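Local coordinates for protein DNA ligase (Aquifex aeolicus, PDB 3QWU) that probably acts as an ATP-dependent polynucleotide ligase, holding adenosine in its nucleotide pocket and a calcium ion close by, at residues 16-21 and 34-39; 188-193 and 219-224; 334-339 and 343-348; 141-146 and 240-245. All coordinates share one frame; numbering follows the deposited sequence. Where two conformers were deposited one is given.

Contact 1. Residues 16-21 and 34-39; sequences KKKVRS and DDYKDI
Tyr36, which lies against Lys18, has its backbone fixed by a tight turn: Ile39 N donates to Tyr36 O at 2.9 Å, and a longer return bond runs from Tyr36 N to Ile39 O at 3.3 Å. This is a type I' turn, with Lys37 and Asp38 at its corner in conformations of positive phi. The tyrosine ring stands beside the lysine chain, the two side chains crossing at about a right angle. The tyrosine is met by the near end of the lysine chain: Lys18 CG comes to 3.7 Å from Tyr36 CD2, and Lys18 CB stands 4.0 Å from Tyr36 CB. With CG anti to the carbonyl carbon (chi1 -59°) and further bends at chi2 and chi4, Lys18 then carries its ammonium group on past the tyrosine toward Asp34. There Lys18 NZ remains 4.4 Å from Asp34 OD2, too far for a salt bridge, and the attraction is probably loose. Asp35 looks the other way and is held by Arg41 N and the imidazole of His56. Leu9, Glu12 and Ala13 of helix 7-15 also touch the tyrosine, while the backbone of Lys18 pairs with Asn33. Packed at the surface, the contact joins the exit of that helix to the open end of the antiparallel beta hairpin formed by strands 19-24 and 27-32, at the margin of a small N-terminal sheet.

Contact 2. Residues 188-193 and 219-224; sequences LGRFTA and KEDSER. With ADN (adenosine), chain C.
Arg190 and Asp221 meet at about a right angle, the guanidinium plane turned 87° from that of the carboxylate. One edge of the arginine addresses a single oxygen: Arg190 NE reaches Asp221 OD2 at 3.0 Å in a weak, bent bond, and NH2 of the same arginine approaches that oxygen still more closely, in a salt bridge whose very short length is doubtful. Arg190 attains this with CG anti to the backbone N (chi1 -178°) and an extended chain that spans the gap between non-adjacent strands. Strand 75-80 runs between the two segments, and its Trp76 touches both Arg190 and Asp221, so that the ion pair bridges across a tryptophan.

A different geometry governs the neighbouring pair in 219-224. Arg224 takes Glu220 side-on, one nitrogen to each oxygen, with Arg224 NE at 2.9 Å from Glu220 OE1 and Arg224 NH1 at 3.1 Å from Glu220 OE2. The anti lone pair of Glu220 OE1 is used by Ser222 OG at 2.7 Å. This buried carboxylate is thereby fixed in rotation, and Glu72 N adds a further bond to it. Lys219 NZ donates to N1 of adenosine at 2.9 Å, while Glu78 and Asp158 form salt bridges to it and probably offset its charge. The ion pairs lie at the ends of strands 187-191 and 215-220, the second of which carries Lys219 into the adenine pocket of an RNA ligase-family nucleotidyltransferase domain.

Contact 3. Residues 334-339 and 343-348; sequences ERRLEK and YWRLEF
Leu337 and Leu346 form the close-packed side of this strand pair, Leu337 CD1 standing 4.1 Å from Leu346 CD1. Helix 313-325 lies over this face, where its Lys313 and Ala316 touch Leu337 and its Leu323 meets Phe348. Towards the hairpin turn the same face ends in Trp344, over which the lysine chain is laid: Lys339 CD sits 3.7 Å above the indole plane, offset toward the rim, in a CH-pi contact. A bend at chi2 (80°) brings the methylene there, and the ammonium group beyond it bonds to Gly341 O.

The other face is polar, and at Arg336 and Glu338 it is at least partly open to solvent. Arg336 lies between two acids, its guanidinium plane pointing edge-on at both. Its NH1 reaches Glu347 OE2 at 2.6 Å, in the guanidinium plane but 45° above the carboxylate plane, and the bond is bent (130° at the hydrogen). On its other flank, Arg336 NE reaches Glu338 OE1 at 2.7 Å, and NH2 is directed at the same oxygen. The two acids thus flank one guanidinium, whose charge they probably share. Arg345, buried on this face, turns its own charge away to Glu340 and Glu137.

Between the faces the backbone ladder is regular at Glu338 and Arg345, where Arg345 N donates to Glu338 O at 2.8 Å. Its register shifts by one residue at Glu347 O, which takes Arg335 N at 3.0 Å and Arg336 N at 3.3 Å from the same face of its plane. That doubled acceptor is a classic beta bulge, set here in the antiparallel hairpin 330-340/343-352 of the C-terminal region.

Contact 4. Residues 141-146 and 240-245; sequences IEESPP and IKTNAK. With CA (calcium ion), chain D.
Glu143 places CG beside its backbone N (chi1 -72°) and then runs straight, while Thr242 holds OG1 in the crowded position between its backbone N and carbonyl carbon (chi1 59°); together these torsions set a methyl against a methylene, Thr242 CG2 at 3.8 Å from Glu143 CG, with the side chains crossing at about a right angle. The threonine hydroxyl does not bind the acid: Thr242 OG1 stays 4.0 Å from Glu143 OE1 and is turned to Met238 O, one helical turn back. The methyl of Thr242 thus packs against the stem of Glu143, whose carboxylate points to the metal.

That carboxylate binds the calcium ion through one oxygen, Glu143 OE1 lying 2.5 Å from the ion, whereas Glu143 OE2 at 3.3 Å is too distant to coordinate. Two waters, one of them at 2.2 Å from the calcium, share the shell with Asp82 and Asp239. The site thus lies where the loop 141-146 of the RNA ligase-family domain faces the C-terminal end of helix 233-242, the helix that supplies Asp239. Just past the helix, Asn243 ND2 bonds to Asp239 O, the backbone carbonyl of a metal ligand.

Glu142, an exposed residue, extends alongside Thr242, and in one of its two modelled conformers Glu142 OE1 lies 3.8 Å from Thr242 O. There Lys304 forms a salt bridge to Glu142 OE1, as well as its hydrogen bond to Thr242 O.

Contacts 1, 2 and 4 are surface contacts with few touching residues; contact 3 is partly buried and joins two paired strands along their length. Contact 1 is mainly a lysine stem against a tyrosine, away from the annotated sites, while contact 2 relies on one ion pair across strand 75-80 and contact 4 on a threonine methyl beside a metal-bound acid. Contacts 2 and 4 each carry a residue that binds a ligand, Lys219 for adenosine and Glu143 for calcium, although their centres are about 30 Å apart. Contacts 2 and 3 lie on opposite sides of the chain's centre; contact 4 is nearer to contact 3, about 8 Å between nearest atoms.

Contact 1. Residues 16-21 and 34-39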
# COMPACT_ATOMS: atom_id res chain seq x y z
N LYS A 16 24.83 -2.65 -16.37
CA LYS A 16 23.84 -2.14 -15.41
C LYS A 16 22.76 -3.20 -15.07
O LYS A 16 21.89 -2.93 -14.26
CB LYS A 16 23.20 -0.84 -15.94
CG LYS A 16 23.04 0.30 -14.91
CD LYS A 16 21.92 0.05 -13.86
CE LYS A 16 21.43 1.36 -13.18
NZ LYS A 16 22.56 2.19 -12.60
N LYS A 17 22.83 -4.39 -15.69
CA LYS A 17 21.86 -5.50 -15.44
C LYS A 17 20.37 -5.24 -15.81
O LYS A 17 19.44 -5.72 -15.16
CB LYS A 17 22.04 -6.07 -14.01
CG LYS A 17 23.06 -7.20 -14.00
CD LYS A 17 23.58 -7.54 -12.63
CE LYS A 17 24.76 -8.51 -12.73
NZ LYS A 17 25.68 -8.34 -11.58
N LYS A 18 20.19 -4.48 -16.89
CA LYS A 18 18.88 -4.28 -17.51
C LYS A 18 18.65 -5.33 -18.62
O LYS A 18 17.50 -5.70 -18.89
CB LYS A 18 18.77 -2.87 -18.12
CG LYS A 18 18.94 -1.70 -17.15
CD LYS A 18 18.26 -1.94 -15.81
CE LYS A 18 17.96 -0.64 -15.07
NZ LYS A 18 18.14 -0.77 -13.58
N VAL A 19 19.73 -5.80 -19.25
CA VAL A 19 19.65 -6.87 -20.24
C VAL A 19 20.37 -8.13 -19.71
O VAL A 19 21.34 -8.00 -18.96
CB VAL A 19 20.23 -6.42 -21.61
CG1 VAL A 19 20.72 -7.61 -22.45
CG2 VAL A 19 19.19 -5.62 -22.37
N ARG A 20 19.88 -9.31 -20.09
CA ARG A 20 20.47 -10.61 -19.74
C ARG A 20 20.33 -11.58 -20.93
O ARG A 20 19.33 -11.57 -21.64
CB ARG A 20 19.80 -11.27 -18.52
CG ARG A 20 19.13 -10.34 -17.55
CD ARG A 20 19.27 -10.78 -16.10
NE ARG A 20 19.32 -9.59 -15.24
CZ ARG A 20 18.38 -9.18 -14.39
NH1 ARG A 20 17.25 -9.88 -14.21
NH2 ARG A 20 18.56 -8.07 -13.68
N SER A 21 21.34 -12.42 -21.12
CA SER A 21 21.26 -13.46 -22.13
C SER A 21 20.48 -14.61 -21.56
O SER A 21 20.63 -14.95 -20.39
CB SER A 21 22.64 -13.92 -22.58
OG SER A 21 23.51 -13.96 -21.48
N ASP A 34 14.24 -4.83 -17.79
CA ASP A 34 13.55 -3.59 -17.45
C ASP A 34 13.61 -2.63 -18.61
O ASP A 34 14.40 -2.83 -19.55
CB ASP A 34 14.24 -2.89 -16.26
CG ASP A 34 13.73 -3.37 -14.91
OD1 ASP A 34 12.53 -3.73 -14.78
OD2 ASP A 34 14.57 -3.39 -13.97
N ASP A 35 12.82 -1.57 -18.52
CA ASP A 35 12.97 -0.41 -19.39
C ASP A 35 14.39 0.11 -19.24
O ASP A 35 14.97 0.08 -18.16
CB ASP A 35 12.01 0.71 -19.01
CG ASP A 35 10.56 0.34 -19.24
OD1 ASP A 35 10.27 -0.51 -20.11
OD2 ASP A 35 9.69 0.89 -18.54
N TYR A 36 14.96 0.54 -20.35
CA TYR A 36 16.26 1.18 -20.34
C TYR A 36 16.37 2.14 -21.53
O TYR A 36 16.29 1.71 -22.70
CB TYR A 36 17.38 0.12 -20.37
CG TYR A 36 18.79 0.69 -20.18
CD1 TYR A 36 19.80 0.44 -21.11
CD2 TYR A 36 19.11 1.48 -19.05
CE1 TYR A 36 21.08 0.96 -20.93
CE2 TYR A 36 20.39 2.00 -18.87
CZ TYR A 36 21.37 1.74 -19.82
OH TYR A 36 22.65 2.25 -19.66
N LYS A 37 16.52 3.43 -21.22
CA LYS A 37 16.74 4.46 -22.23
C LYS A 37 15.76 4.30 -23.41
O LYS A 37 16.18 4.17 -24.58
CB LYS A 37 18.21 4.44 -22.71
CG LYS A 37 19.11 5.54 -22.08
CD LYS A 37 20.17 6.07 -23.09
CE LYS A 37 20.29 7.61 -23.07
NZ LYS A 37 18.98 8.30 -23.37
N ASP A 38 14.47 4.26 -23.06
CA ASP A 38 13.33 4.17 -24.02
C ASP A 38 13.12 2.81 -24.71
O ASP A 38 12.12 2.65 -25.41
CB ASP A 38 13.41 5.27 -25.11
CG ASP A 38 13.78 6.64 -24.54
OD1 ASP A 38 14.56 7.35 -25.20
OD2 ASP A 38 13.30 6.99 -23.45
N ILE A 39 14.05 1.85 -24.53
CA ILE A 39 13.85 0.47 -24.99
C ILE A 39 12.89 -0.21 -24.04
O ILE A 39 13.22 -0.48 -22.90
CB ILE A 39 15.15 -0.38 -24.99
CG1 ILE A 39 16.25 0.28 -25.84
CG2 ILE A 39 14.87 -1.83 -25.46
CD1 ILE A 39 15.80 0.73 -27.18

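Contact 2. Residues 188-193 and 219-224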
# COMPACT_ATOMS: atom_id res chain seq x y z
N LEU A 188 -15.42 -2.74 -30.82
CA LEU A 188 -16.68 -2.03 -30.53
C LEU A 188 -17.04 -1.02 -31.59
O LEU A 188 -18.22 -0.73 -31.80
CB LEU A 188 -16.63 -1.34 -29.18
CG LEU A 188 -16.75 -2.23 -27.95
CD1 LEU A 188 -18.04 -3.09 -28.01
CD2 LEU A 188 -15.46 -3.10 -27.68
N GLY A 189 -16.00 -0.49 -32.25
CA GLY A 189 -16.14 0.38 -33.38
C GLY A 189 -15.21 1.58 -33.27
O GLY A 189 -14.26 1.61 -32.46
N ARG A 190 -15.48 2.56 -34.12
CA ARG A 190 -14.67 3.75 -34.32
C ARG A 190 -15.45 4.93 -33.83
O ARG A 190 -16.59 5.13 -34.23
CB ARG A 190 -14.41 3.91 -35.82
CG ARG A 190 -13.54 5.08 -36.16
CD ARG A 190 -13.13 4.96 -37.56
NE ARG A 190 -12.02 5.83 -37.88
CZ ARG A 190 -12.15 7.09 -38.23
NH1 ARG A 190 -13.35 7.65 -38.25
NH2 ARG A 190 -11.05 7.80 -38.52
N PHE A 191 -14.83 5.72 -32.96
CA PHE A 191 -15.57 6.73 -32.20
C PHE A 191 -14.83 8.03 -32.16
O PHE A 191 -13.62 8.06 -32.43
CB PHE A 191 -15.83 6.27 -30.75
CG PHE A 191 -16.75 5.09 -30.65
CD1 PHE A 191 -18.13 5.28 -30.61
CD2 PHE A 191 -16.25 3.80 -30.59
CE1 PHE A 191 -18.99 4.17 -30.55
CE2 PHE A 191 -17.09 2.71 -30.50
CZ PHE A 191 -18.45 2.89 -30.49
N THR A 192 -15.56 9.09 -31.79
CA THR A 192 -14.99 10.39 -31.42
C THR A 192 -15.43 10.74 -30.02
O THR A 192 -16.43 10.18 -29.53
CB THR A 192 -15.52 11.53 -32.34
OG1 THR A 192 -16.92 11.70 -32.09
CG2 THR A 192 -15.32 11.21 -33.81
N ALA A 193 -14.72 11.70 -29.40
CA ALA A 193 -15.08 12.24 -28.08
C ALA A 193 -16.23 13.26 -28.10
O ALA A 193 -16.30 14.13 -27.24
CB ALA A 193 -13.83 12.86 -27.36
N LYS A 219 -7.66 3.23 -29.28
CA LYS A 219 -6.54 3.29 -30.29
C LYS A 219 -6.76 4.32 -31.37
O LYS A 219 -7.61 4.15 -32.24
CB LYS A 219 -6.31 1.93 -30.94
CG LYS A 219 -6.18 0.84 -29.90
CD LYS A 219 -5.63 -0.50 -30.38
CE LYS A 219 -5.57 -1.50 -29.18
NZ LYS A 219 -5.17 -2.91 -29.56
N GLU A 220 -6.00 5.41 -31.29
CA GLU A 220 -6.12 6.53 -32.20
C GLU A 220 -5.86 6.10 -33.63
O GLU A 220 -4.91 5.41 -33.93
CB GLU A 220 -5.20 7.70 -31.82
CG GLU A 220 -5.64 9.06 -32.42
CD GLU A 220 -4.75 10.19 -31.93
OE1 GLU A 220 -3.64 10.32 -32.44
OE2 GLU A 220 -5.12 10.89 -30.97
N ASP A 221 -6.77 6.51 -34.50
CA ASP A 221 -6.75 6.08 -35.89
C ASP A 221 -5.83 7.09 -36.57
O ASP A 221 -6.28 8.01 -37.20
CB ASP A 221 -8.18 6.14 -36.42
CG ASP A 221 -8.31 5.62 -37.85
OD1 ASP A 221 -7.66 4.61 -38.19
OD2 ASP A 221 -9.12 6.22 -38.61
N SER A 222 -4.54 6.96 -36.36
CA SER A 222 -3.65 7.98 -36.80
C SER A 222 -2.24 7.49 -36.87
O SER A 222 -1.98 6.38 -36.50
CB SER A 222 -3.72 9.12 -35.81
OG SER A 222 -3.15 8.70 -34.59
N GLU A 223 -1.34 8.35 -37.37
CA GLU A 223 0.08 8.01 -37.42
C GLU A 223 0.71 7.81 -36.04
O GLU A 223 1.37 6.83 -35.80
CB GLU A 223 0.89 9.04 -38.23
CG GLU A 223 1.10 8.66 -39.70
CD GLU A 223 1.81 7.33 -39.90
OE1 GLU A 223 2.75 7.02 -39.13
OE2 GLU A 223 1.42 6.58 -40.84
N ARG A 224 0.51 8.71 -35.12
CA ARG A 224 1.11 8.51 -33.82
C ARG A 224 0.41 7.35 -33.08
O ARG A 224 1.00 6.69 -32.24
CB ARG A 224 1.14 9.81 -33.03
CG ARG A 224 -0.23 10.31 -32.62
CD ARG A 224 -0.12 11.31 -31.52
NE ARG A 224 -1.43 11.55 -30.94
CZ ARG A 224 -1.70 12.52 -30.07
NH1 ARG A 224 -2.95 12.63 -29.59
NH2 ARG A 224 -0.75 13.36 -29.67
O5' ADN C . -1.01 -2.96 -20.88
C5' ADN C . -2.30 -3.40 -21.30
C4' ADN C . -2.29 -4.92 -21.45
O4' ADN C . -3.64 -5.44 -21.69
C3' ADN C . -1.46 -5.34 -22.66
O3' ADN C . -0.08 -5.56 -22.39
C2' ADN C . -2.17 -6.59 -23.17
O2' ADN C . -1.49 -7.76 -22.76
C1' ADN C . -3.58 -6.57 -22.58
N9 ADN C . -4.65 -6.41 -23.58
C8 ADN C . -5.82 -7.08 -23.53
N7 ADN C . -6.64 -6.76 -24.56
C5 ADN C . -5.96 -5.82 -25.27
C6 ADN C . -6.26 -5.02 -26.47
N6 ADN C . -7.47 -5.22 -27.07
N1 ADN C . -5.30 -4.18 -26.95
C2 ADN C . -4.11 -4.02 -26.29
N3 ADN C . -3.78 -4.71 -25.16
C4 ADN C . -4.65 -5.60 -24.64

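Contact 3. Residues 334-339 and 343-348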
# COMPACT_ATOMS: atom_id res chain seq x y z
N GLU A 334 5.13 -28.55 -7.51
CA GLU A 334 4.34 -29.41 -8.39
C GLU A 334 3.41 -30.27 -7.57
O GLU A 334 3.83 -30.82 -6.59
CB GLU A 334 5.30 -30.33 -9.19
CG GLU A 334 4.60 -31.32 -10.14
CD GLU A 334 5.56 -32.30 -10.83
OE1 GLU A 334 6.55 -31.84 -11.44
OE2 GLU A 334 5.29 -33.52 -10.80
N ARG A 335 2.16 -30.41 -7.98
CA ARG A 335 1.28 -31.44 -7.39
C ARG A 335 1.14 -32.64 -8.31
O ARG A 335 1.44 -33.75 -7.91
CB ARG A 335 -0.11 -30.91 -7.08
CG ARG A 335 -0.16 -29.60 -6.35
CD ARG A 335 -1.56 -28.98 -6.43
NE ARG A 335 -2.57 -29.70 -5.66
CZ ARG A 335 -2.83 -29.50 -4.36
NH1 ARG A 335 -2.17 -28.60 -3.63
NH2 ARG A 335 -3.77 -30.24 -3.79
N ARG A 336 0.72 -32.40 -9.55
CA ARG A 336 0.42 -33.48 -10.52
C ARG A 336 1.04 -33.21 -11.91
O ARG A 336 0.92 -32.09 -12.44
CB ARG A 336 -1.10 -33.62 -10.71
CG ARG A 336 -1.79 -34.65 -9.85
CD ARG A 336 -3.30 -34.77 -10.18
NE ARG A 336 -3.53 -35.32 -11.53
CZ ARG A 336 -4.21 -34.72 -12.52
NH1 ARG A 336 -4.79 -33.53 -12.36
NH2 ARG A 336 -4.33 -35.36 -13.69
N LEU A 337 1.70 -34.22 -12.48
CA LEU A 337 2.11 -34.23 -13.88
C LEU A 337 1.80 -35.61 -14.45
O LEU A 337 2.53 -36.57 -14.24
CB LEU A 337 3.59 -33.87 -14.03
CG LEU A 337 4.11 -33.61 -15.46
CD1 LEU A 337 3.26 -32.61 -16.32
CD2 LEU A 337 5.55 -33.13 -15.39
N GLU A 338 0.71 -35.67 -15.20
CA GLU A 338 0.09 -36.93 -15.62
C GLU A 338 -0.40 -36.86 -17.07
O GLU A 338 -1.05 -35.89 -17.47
CB GLU A 338 -1.15 -37.15 -14.76
CG GLU A 338 -1.07 -38.10 -13.61
CD GLU A 338 -2.49 -38.50 -13.19
OE1 GLU A 338 -3.36 -37.59 -13.02
OE2 GLU A 338 -2.75 -39.71 -13.07
N LYS A 339 -0.16 -37.90 -17.86
CA LYS A 339 -0.86 -38.03 -19.12
C LYS A 339 -2.37 -37.91 -18.91
O LYS A 339 -2.91 -38.37 -17.92
CB LYS A 339 -0.57 -39.36 -19.80
CG LYS A 339 -0.82 -39.33 -21.28
CD LYS A 339 0.34 -38.68 -22.01
CE LYS A 339 0.08 -38.61 -23.50
NZ LYS A 339 -0.95 -37.59 -23.75
N TYR A 343 -2.57 -35.04 -23.87
CA TYR A 343 -1.84 -33.96 -23.21
C TYR A 343 -1.33 -34.40 -21.87
O TYR A 343 -1.90 -35.27 -21.22
CB TYR A 343 -2.74 -32.74 -23.02
CG TYR A 343 -3.24 -32.18 -24.32
CD1 TYR A 343 -2.56 -31.17 -24.98
CD2 TYR A 343 -4.41 -32.67 -24.90
CE1 TYR A 343 -3.02 -30.65 -26.20
CE2 TYR A 343 -4.90 -32.14 -26.13
CZ TYR A 343 -4.19 -31.13 -26.78
OH TYR A 343 -4.65 -30.63 -27.99
N TRP A 344 -0.21 -33.81 -21.47
CA TRP A 344 0.26 -33.88 -20.09
C TRP A 344 -0.46 -32.81 -19.25
O TRP A 344 -0.36 -31.62 -19.54
CB TRP A 344 1.76 -33.67 -20.09
CG TRP A 344 2.43 -34.83 -20.68
CD1 TRP A 344 2.70 -35.06 -22.01
CD2 TRP A 344 2.86 -36.00 -19.98
NE1 TRP A 344 3.31 -36.28 -22.17
CE2 TRP A 344 3.42 -36.88 -20.94
CE3 TRP A 344 2.85 -36.38 -18.63
CZ2 TRP A 344 3.96 -38.11 -20.60
CZ3 TRP A 344 3.40 -37.62 -18.29
CH2 TRP A 344 3.94 -38.47 -19.27
N ARG A 345 -1.22 -33.23 -18.23
CA ARG A 345 -1.86 -32.27 -17.32
C ARG A 345 -0.90 -31.82 -16.20
O ARG A 345 -0.29 -32.66 -15.54
CB ARG A 345 -3.12 -32.87 -16.72
CG ARG A 345 -3.64 -32.14 -15.53
CD ARG A 345 -4.12 -30.79 -15.89
NE ARG A 345 -5.28 -30.87 -16.75
CZ ARG A 345 -5.96 -29.84 -17.22
NH1 ARG A 345 -5.58 -28.60 -16.94
NH2 ARG A 345 -7.01 -30.04 -17.98
N LEU A 346 -0.74 -30.51 -16.03
CA LEU A 346 0.06 -29.98 -14.92
C LEU A 346 -0.81 -29.24 -13.92
O LEU A 346 -1.65 -28.42 -14.29
CB LEU A 346 1.14 -29.04 -15.41
CG LEU A 346 2.04 -28.44 -14.32
CD1 LEU A 346 2.91 -29.51 -13.63
CD2 LEU A 346 2.90 -27.39 -14.97
N GLU A 347 -0.59 -29.54 -12.64
CA GLU A 347 -1.20 -28.78 -11.55
C GLU A 347 -0.09 -28.37 -10.64
O GLU A 347 0.74 -29.19 -10.31
CB GLU A 347 -2.19 -29.63 -10.73
CG GLU A 347 -3.44 -30.10 -11.44
CD GLU A 347 -4.46 -30.72 -10.48
OE1 GLU A 347 -4.39 -30.48 -9.25
OE2 GLU A 347 -5.35 -31.44 -10.97
N PHE A 348 -0.08 -27.13 -10.20
CA PHE A 348 0.97 -26.71 -9.29
C PHE A 348 0.54 -25.58 -8.38
O PHE A 348 -0.43 -24.87 -8.65
CB PHE A 348 2.26 -26.35 -10.07
CG PHE A 348 2.16 -25.08 -10.85
CD1 PHE A 348 1.72 -25.09 -12.17
CD2 PHE A 348 2.55 -23.85 -10.29
CE1 PHE A 348 1.63 -23.89 -12.91
CE2 PHE A 348 2.47 -22.66 -11.03
CZ PHE A 348 2.00 -22.67 -12.32

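Contact 4. Residues 141-146 and 240-245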
# COMPACT_ATOMS: atom_id res chain seq x y z
N ILE A 141 -2.25 -16.62 -14.29
CA ILE A 141 -3.34 -15.77 -13.85
C ILE A 141 -4.47 -16.71 -13.41
O ILE A 141 -4.91 -17.58 -14.17
CB ILE A 141 -3.78 -14.88 -15.06
CG1 ILE A 141 -2.66 -13.89 -15.42
CG2 ILE A 141 -5.07 -14.12 -14.81
CD1 ILE A 141 -2.29 -12.93 -14.30
N GLU A 142 -4.87 -16.59 -12.16
CA GLU A 142 -5.96 -17.35 -11.57
C GLU A 142 -7.27 -17.02 -12.29
O GLU A 142 -8.06 -17.88 -12.62
CB GLU A 142 -6.03 -16.90 -10.12
CG GLU A 142 -7.17 -17.41 -9.29
CD GLU A 142 -7.29 -16.60 -8.01
OE1 GLU A 142 -6.30 -15.87 -7.69
OE2 GLU A 142 -8.37 -16.68 -7.35
N GLU A 143 -7.48 -15.71 -12.51
CA GLU A 143 -8.73 -15.19 -13.14
C GLU A 143 -8.89 -15.60 -14.60
O GLU A 143 -7.90 -15.80 -15.32
CB GLU A 143 -8.78 -13.63 -13.11
CG GLU A 143 -9.04 -12.96 -11.73
CD GLU A 143 -9.23 -11.42 -11.83
OE1 GLU A 143 -8.23 -10.68 -12.08
OE2 GLU A 143 -10.40 -10.93 -11.66
N SER A 144 -10.14 -15.67 -15.03
CA SER A 144 -10.52 -15.98 -16.40
C SER A 144 -11.56 -14.98 -16.86
O SER A 144 -12.34 -14.51 -16.05
CB SER A 144 -11.19 -17.36 -16.43
OG SER A 144 -11.29 -17.87 -17.75
N PRO A 145 -11.59 -14.64 -18.17
CA PRO A 145 -12.76 -14.04 -18.74
C PRO A 145 -13.89 -15.05 -18.67
O PRO A 145 -13.64 -16.23 -18.80
CB PRO A 145 -12.39 -13.81 -20.20
CG PRO A 145 -10.96 -13.96 -20.28
CD PRO A 145 -10.51 -14.80 -19.14
N PRO A 146 -15.14 -14.59 -18.51
CA PRO A 146 -16.23 -15.56 -18.37
C PRO A 146 -16.49 -16.42 -19.59
O PRO A 146 -16.98 -17.53 -19.43
CB PRO A 146 -17.44 -14.70 -18.00
CG PRO A 146 -17.06 -13.29 -18.41
CD PRO A 146 -15.60 -13.23 -18.19
N ILE A 240 -8.38 -6.41 -6.55
CA ILE A 240 -8.00 -6.23 -5.17
C ILE A 240 -8.21 -7.56 -4.47
O ILE A 240 -7.31 -8.06 -3.83
CB ILE A 240 -8.76 -5.07 -4.51
CG1 ILE A 240 -8.43 -3.78 -5.23
CG2 ILE A 240 -8.35 -4.97 -3.08
CD1 ILE A 240 -9.12 -2.57 -4.68
N LYS A 241 -9.37 -8.16 -4.69
CA LYS A 241 -9.70 -9.44 -4.04
C LYS A 241 -8.80 -10.60 -4.37
O LYS A 241 -8.36 -11.33 -3.47
CB LYS A 241 -11.13 -9.85 -4.38
CG LYS A 241 -11.53 -11.31 -4.05
CD LYS A 241 -12.52 -11.45 -2.92
CE LYS A 241 -12.94 -12.91 -2.67
NZ LYS A 241 -14.47 -13.02 -2.52
N THR A 242 -8.53 -10.82 -5.66
CA THR A 242 -7.73 -11.97 -6.02
C THR A 242 -6.29 -11.74 -5.70
O THR A 242 -5.53 -12.66 -5.77
CB THR A 242 -7.84 -12.31 -7.51
OG1 THR A 242 -7.41 -11.18 -8.22
CG2 THR A 242 -9.31 -12.63 -7.91
N ASN A 243 -5.88 -10.53 -5.36
CA ASN A 243 -4.49 -10.29 -4.96
C ASN A 243 -4.24 -10.28 -3.46
O ASN A 243 -3.17 -9.86 -3.01
CB ASN A 243 -4.03 -8.97 -5.54
CG ASN A 243 -3.28 -9.18 -6.80
OD1 ASN A 243 -2.03 -9.20 -6.78
ND2 ASN A 243 -4.02 -9.43 -7.91
N ALA A 244 -5.23 -10.70 -2.68
CA ALA A 244 -5.07 -10.73 -1.22
C ALA A 244 -3.84 -11.54 -0.79
O ALA A 244 -3.07 -11.08 0.02
CB ALA A 244 -6.32 -11.30 -0.56
N LYS A 245 -3.67 -12.75 -1.31
CA LYS A 245 -2.61 -13.67 -0.87
C LYS A 245 -1.23 -13.10 -1.19
O LYS A 245 -0.20 -13.50 -0.63
CB LYS A 245 -2.81 -15.04 -1.49
CG LYS A 245 -4.02 -15.75 -0.89
CD LYS A 245 -4.41 -17.00 -1.63
CE LYS A 245 -5.53 -17.80 -0.95
NZ LYS A 245 -5.71 -19.11 -1.63
CA CA D . -8.88 -8.61 -13.40
O HOH W 1 -7.99 -6.60 -13.86
O HOH W 2 -6.57 -8.81 -13.80